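Local structure of transcriptional regulator (Thermus thermophilus, 2H0A) at residues Phe13-Leu25 with Gln231-Leu245. The protein is a probable transcriptional regulator of the CcpA (LacI-type) family, whose periplasmic-binding-protein-like fold probably senses a small effector. Residues are numbered along the deposited sequence; the frame is centred on the assembly and turned at random.
Sequences FYRRLVEGIEGVL and QPVEAMGARAAQLLL
Gly-20 and Gly-237 face each other where helix 12-25 meets helix 233-248. The segment axes approach to 6.5 Å and cross at -43°. A CB on either glycine would run into a carbonyl oxygen of the other helix. The closeness also allows CA-H...O contacts, such as Gly-20 CA to Glu-234 O at 3.3 Å. The polar part of the contact lies at the N-terminal end of helix 233-248, around Arg-16. Arg-16 leaves its helix with CG beside the backbone N (chi1 -58°) and bends at chi3, which brings the guanidinium over the start of the second helix. Its NH2 gives a hydrogen bond of 3.0 Å to Gln-231 O. The same NH2 forms a salt bridge to Glu-234 OE1 at 3.1 Å, on the syn side of the carboxylate. NE adds a weak bond to OE2. The guanidinium and carboxylate planes stand 81° apart, so the two bonds do not form a flat, coplanar pair. Val-233 CG2 lies over one face of the guanidinium, and its CG1 packs on Leu-17 CD1 at 3.4 Å. CD1 and CE1 of Phe-13 meet both Val-233 methyls obliquely. NH1 of Arg-16 turns to Asp-216 O and His-218 ND1. With an alanine here, Gln-231 O and the Glu-234 carboxylate would probably lose this donor, and Val-233 CG2 the guanidinium beside it. Further along, Val-24 straddles two alanines: CG2 meets Ala-238 CB at 3.4 Å and CG1 meets Ala-241 CB at 3.6 Å. Leu-25 CD2 lies alongside Leu-245 CG, the two side chains running in opposite directions. Both helices belong to the same lobe, and Ile-21 and Met-236 also pack on its sheet, at Leu-32 and Val-94. The chemistry implies a small-residue, apolar helix seam, closed at one end by a buried arginine whose charge is probably balanced by Glu-234.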
loop_
_atom_site.group_PDB
_atom_site.type_symbol
_atom_site.label_atom_id
_atom_site.label_comp_id
_atom_site.label_asym_id
_atom_site.label_seq_id
_atom_site.Cartn_x
_atom_site.Cartn_y
_atom_site.Cartn_z
ATOM N N PHE A 13 -11.913 2.730 -0.072
ATOM C CA PHE A 13 -12.901 2.587 0.988
ATOM C C PHE A 13 -12.934 3.822 1.866
ATOM O O PHE A 13 -13.984 4.202 2.391
ATOM C CB PHE A 13 -12.578 1.360 1.842
ATOM C CG PHE A 13 -13.515 1.157 3.008
ATOM C CD1 PHE A 13 -14.797 0.658 2.813
ATOM C CD2 PHE A 13 -13.106 1.454 4.308
ATOM C CE1 PHE A 13 -15.653 0.455 3.897
ATOM C CE2 PHE A 13 -13.960 1.250 5.392
ATOM C CZ PHE A 13 -15.233 0.751 5.183
ATOM N N TYR A 14 -11.780 4.451 2.034
ATOM C CA TYR A 14 -11.716 5.639 2.857
ATOM C C TYR A 14 -12.061 6.865 2.043
ATOM O O TYR A 14 -12.547 7.852 2.586
ATOM C CB TYR A 14 -10.339 5.743 3.507
ATOM C CG TYR A 14 -10.111 4.583 4.438
ATOM C CD1 TYR A 14 -10.774 4.513 5.665
ATOM C CD2 TYR A 14 -9.362 3.481 4.031
ATOM C CE1 TYR A 14 -10.711 3.370 6.454
ATOM C CE2 TYR A 14 -9.291 2.330 4.810
ATOM C CZ TYR A 14 -9.974 2.279 6.019
ATOM O OH TYR A 14 -9.946 1.118 6.762
ATOM N N ARG A 15 -11.838 6.811 0.737
ATOM C CA ARG A 15 -12.183 7.966 -0.073
ATOM C C ARG A 15 -13.695 8.096 -0.013
ATOM O O ARG A 15 -14.222 9.171 0.271
ATOM C CB ARG A 15 -11.744 7.797 -1.531
ATOM C CG ARG A 15 -12.009 9.047 -2.366
ATOM C CD ARG A 15 -11.920 8.808 -3.868
ATOM N NE ARG A 15 -13.027 8.001 -4.376
ATOM C CZ ARG A 15 -14.306 8.364 -4.331
ATOM N NH1 ARG A 15 -14.657 9.527 -3.800
ATOM N NH2 ARG A 15 -15.238 7.556 -4.808
ATOM N N ARG A 16 -14.388 6.986 -0.264
ATOM C CA ARG A 16 -15.851 6.961 -0.248
ATOM C C ARG A 16 -16.416 7.286 1.125
ATOM O O ARG A 16 -17.464 7.914 1.233
ATOM C CB ARG A 16 -16.371 5.589 -0.672
ATOM C CG ARG A 16 -15.917 5.137 -2.043
ATOM C CD ARG A 16 -16.286 3.680 -2.250
ATOM N NE ARG A 16 -17.730 3.483 -2.181
ATOM C CZ ARG A 16 -18.325 2.301 -2.073
ATOM N NH1 ARG A 16 -17.600 1.191 -2.022
ATOM N NH2 ARG A 16 -19.646 2.233 -2.011
ATOM N N LEU A 17 -15.714 6.849 2.165
ATOM C CA LEU A 17 -16.139 7.067 3.541
ATOM C C LEU A 17 -16.157 8.551 3.865
ATOM O O LEU A 17 -17.111 9.056 4.449
ATOM C CB LEU A 17 -15.194 6.342 4.499
ATOM C CG LEU A 17 -15.777 5.952 5.857
ATOM C CD1 LEU A 17 -16.868 4.907 5.649
ATOM C CD2 LEU A 17 -14.690 5.392 6.752
ATOM N N VAL A 18 -15.098 9.246 3.465
ATOM C CA VAL A 18 -14.960 10.676 3.709
ATOM C C VAL A 18 -15.866 11.501 2.810
ATOM O O VAL A 18 -16.334 12.567 3.200
ATOM C CB VAL A 18 -13.512 11.127 3.497
ATOM C CG1 VAL A 18 -13.434 12.639 3.545
ATOM C CG2 VAL A 18 -12.613 10.513 4.557
ATOM N N GLU A 19 -16.103 11.025 1.594
ATOM C CA GLU A 19 -16.993 11.746 0.701
ATOM C C GLU A 19 -18.339 11.752 1.403
ATOM O O GLU A 19 -19.071 12.743 1.361
ATOM C CB GLU A 19 -17.120 11.030 -0.643
ATOM C CG GLU A 19 -18.015 11.756 -1.645
ATOM C CD GLU A 19 -18.074 11.057 -2.999
ATOM O OE1 GLU A 19 -17.003 10.875 -3.619
ATOM O OE2 GLU A 19 -19.188 10.691 -3.444
ATOM N N GLY A 20 -18.646 10.634 2.063
ATOM C CA GLY A 20 -19.896 10.505 2.784
ATOM C C GLY A 20 -19.981 11.462 3.955
ATOM O O GLY A 20 -21.040 12.016 4.227
ATOM N N ILE A 21 -18.864 11.658 4.648
ATOM C CA ILE A 21 -18.803 12.556 5.799
ATOM C C ILE A 21 -18.818 14.013 5.355
ATOM O O ILE A 21 -19.556 14.828 5.907
ATOM C CB ILE A 21 -17.524 12.320 6.624
ATOM C CG1 ILE A 21 -17.547 10.921 7.241
ATOM C CG2 ILE A 21 -17.399 13.382 7.688
ATOM C CD1 ILE A 21 -16.273 10.533 7.951
ATOM N N GLU A 22 -17.991 14.340 4.364
ATOM C CA GLU A 22 -17.922 15.706 3.853
ATOM C C GLU A 22 -19.293 16.142 3.378
ATOM O O GLU A 22 -19.780 17.210 3.737
ATOM C CB GLU A 22 -16.941 15.800 2.686
ATOM C CG GLU A 22 -15.503 15.469 3.055
ATOM C CD GLU A 22 -14.521 15.821 1.946
ATOM O OE1 GLU A 22 -14.732 15.378 0.793
ATOM O OE2 GLU A 22 -13.534 16.538 2.226
ATOM N N GLY A 23 -19.908 15.304 2.554
ATOM C CA GLY A 23 -21.227 15.618 2.049
ATOM C C GLY A 23 -22.122 16.103 3.166
ATOM O O GLY A 23 -22.843 17.090 3.008
ATOM N N VAL A 24 -22.068 15.418 4.302
ATOM C CA VAL A 24 -22.891 15.792 5.440
ATOM C C VAL A 24 -22.353 17.002 6.190
ATOM O O VAL A 24 -22.959 18.069 6.153
ATOM C CB VAL A 24 -23.050 14.604 6.419
ATOM C CG1 VAL A 24 -23.771 15.040 7.684
ATOM C CG2 VAL A 24 -23.829 13.500 5.747
ATOM N N LEU A 25 -21.202 16.850 6.834
ATOM C CA LEU A 25 -20.614 17.927 7.623
ATOM C C LEU A 25 -20.539 19.308 6.976
ATOM O O LEU A 25 -20.806 20.307 7.642
ATOM C CB LEU A 25 -19.230 17.510 8.110
ATOM C CG LEU A 25 -19.249 16.412 9.169
ATOM C CD1 LEU A 25 -17.821 16.104 9.585
ATOM C CD2 LEU A 25 -20.078 16.855 10.373
ATOM N N GLN A 231 -21.052 -2.482 -0.425
ATOM C CA GLN A 231 -21.147 -1.821 0.868
ATOM C C GLN A 231 -21.568 -0.369 0.629
ATOM O O GLN A 231 -21.103 0.260 -0.313
ATOM C CB GLN A 231 -19.799 -1.772 1.570
ATOM C CG GLN A 231 -19.192 -3.079 1.986
ATOM C CD GLN A 231 -17.996 -2.848 2.897
ATOM O OE1 GLN A 231 -18.151 -2.420 4.044
ATOM N NE2 GLN A 231 -16.797 -3.107 2.384
ATOM N N PRO A 232 -22.465 0.173 1.477
ATOM C CA PRO A 232 -22.936 1.563 1.351
ATOM C C PRO A 232 -22.000 2.453 2.156
ATOM O O PRO A 232 -22.410 3.089 3.126
ATOM C CB PRO A 232 -24.328 1.498 1.960
ATOM C CG PRO A 232 -24.130 0.481 3.083
ATOM C CD PRO A 232 -23.300 -0.590 2.432
ATOM N N VAL A 233 -20.738 2.482 1.740
ATOM C CA VAL A 233 -19.683 3.228 2.429
ATOM C C VAL A 233 -19.914 4.724 2.633
ATOM O O VAL A 233 -19.628 5.254 3.701
ATOM C CB VAL A 233 -18.325 2.999 1.727
ATOM C CG1 VAL A 233 -17.201 3.556 2.565
ATOM C CG2 VAL A 233 -18.112 1.513 1.494
ATOM N N GLU A 234 -20.428 5.409 1.623
ATOM C CA GLU A 234 -20.696 6.834 1.764
ATOM C C GLU A 234 -21.778 7.031 2.818
ATOM O O GLU A 234 -21.616 7.833 3.742
ATOM C CB GLU A 234 -21.145 7.437 0.429
ATOM C CG GLU A 234 -20.134 7.266 -0.690
ATOM C CD GLU A 234 -20.236 5.916 -1.378
ATOM O OE1 GLU A 234 -20.462 4.902 -0.682
ATOM O OE2 GLU A 234 -20.080 5.863 -2.619
ATOM N N ALA A 235 -22.871 6.283 2.683
ATOM C CA ALA A 235 -23.988 6.363 3.631
ATOM C C ALA A 235 -23.502 6.059 5.048
ATOM O O ALA A 235 -24.012 6.616 6.027
ATOM C CB ALA A 235 -25.095 5.383 3.224
ATOM N N MET A 236 -22.517 5.164 5.150
ATOM C CA MET A 236 -21.945 4.800 6.443
ATOM C C MET A 236 -21.199 6.003 7.020
ATOM O O MET A 236 -21.265 6.260 8.217
ATOM C CB MET A 236 -20.994 3.602 6.292
ATOM C CG MET A 236 -21.691 2.271 5.986
ATOM S SD MET A 236 -20.553 0.882 5.726
ATOM C CE MET A 236 -19.830 0.825 7.324
ATOM N N GLY A 237 -20.498 6.738 6.155
ATOM C CA GLY A 237 -19.771 7.922 6.588
ATOM C C GLY A 237 -20.760 9.025 6.929
ATOM O O GLY A 237 -20.651 9.676 7.974
ATOM N N ALA A 238 -21.729 9.233 6.040
ATOM C CA ALA A 238 -22.780 10.230 6.257
ATOM C C ALA A 238 -23.516 9.978 7.573
ATOM O O ALA A 238 -23.796 10.910 8.318
ATOM C CB ALA A 238 -23.776 10.212 5.098
ATOM N N ARG A 239 -23.833 8.719 7.861
ATOM C CA ARG A 239 -24.517 8.394 9.109
ATOM C C ARG A 239 -23.596 8.695 10.281
ATOM O O ARG A 239 -24.029 9.223 11.306
ATOM C CB ARG A 239 -24.931 6.919 9.140
ATOM C CG ARG A 239 -25.552 6.471 10.465
ATOM C CD ARG A 239 -26.730 7.371 10.881
ATOM N NE ARG A 239 -27.754 7.441 9.837
ATOM C CZ ARG A 239 -28.824 8.225 9.888
ATOM N NH1 ARG A 239 -29.020 9.015 10.938
ATOM N NH2 ARG A 239 -29.685 8.230 8.882
ATOM N N ALA A 240 -22.321 8.353 10.122
ATOM C CA ALA A 240 -21.320 8.606 11.151
ATOM C C ALA A 240 -21.253 10.106 11.442
ATOM O O ALA A 240 -21.127 10.526 12.589
ATOM C CB ALA A 240 -19.974 8.117 10.680
ATOM N N ALA A 241 -21.336 10.910 10.389
ATOM C CA ALA A 241 -21.295 12.354 10.544
ATOM C C ALA A 241 -22.524 12.869 11.308
ATOM O O ALA A 241 -22.388 13.633 12.267
ATOM C CB ALA A 241 -21.206 13.024 9.169
ATOM N N GLN A 242 -23.717 12.444 10.889
ATOM C CA GLN A 242 -24.958 12.875 11.529
ATOM C C GLN A 242 -24.981 12.609 13.025
ATOM O O GLN A 242 -25.350 13.482 13.803
ATOM C CB GLN A 242 -26.165 12.195 10.880
ATOM C CG GLN A 242 -27.505 12.557 11.533
ATOM C CD GLN A 242 -27.916 14.022 11.345
ATOM O OE1 GLN A 242 -28.708 14.554 12.130
ATOM N NE2 GLN A 242 -27.396 14.667 10.301
ATOM N N LEU A 243 -24.596 11.403 13.425
ATOM C CA LEU A 243 -24.569 11.043 14.838
ATOM C C LEU A 243 -23.663 12.006 15.569
ATOM O O LEU A 243 -24.006 12.497 16.642
ATOM C CB LEU A 243 -24.040 9.617 15.035
ATOM C CG LEU A 243 -24.903 8.437 14.578
ATOM C CD1 LEU A 243 -24.069 7.178 14.563
ATOM C CD2 LEU A 243 -26.091 8.275 15.501
ATOM N N LEU A 244 -22.503 12.275 14.975
ATOM C CA LEU A 244 -21.522 13.182 15.559
ATOM C C LEU A 244 -22.138 14.549 15.813
ATOM O O LEU A 244 -21.983 15.109 16.899
ATOM C CB LEU A 244 -20.319 13.327 14.629
ATOM C CG LEU A 244 -19.145 14.127 15.190
ATOM C CD1 LEU A 244 -18.562 13.407 16.388
ATOM C CD2 LEU A 244 -18.098 14.306 14.116
ATOM N N LEU A 245 -22.825 15.076 14.801
ATOM C CA LEU A 245 -23.493 16.372 14.880
ATOM C C LEU A 245 -24.471 16.385 16.029
ATOM O O LEU A 245 -24.466 17.296 16.861
ATOM C CB LEU A 245 -24.274 16.659 13.605
ATOM C CG LEU A 245 -23.561 17.287 12.413
ATOM C CD1 LEU A 245 -24.567 17.463 11.286
ATOM C CD2 LEU A 245 -22.964 18.638 12.813
#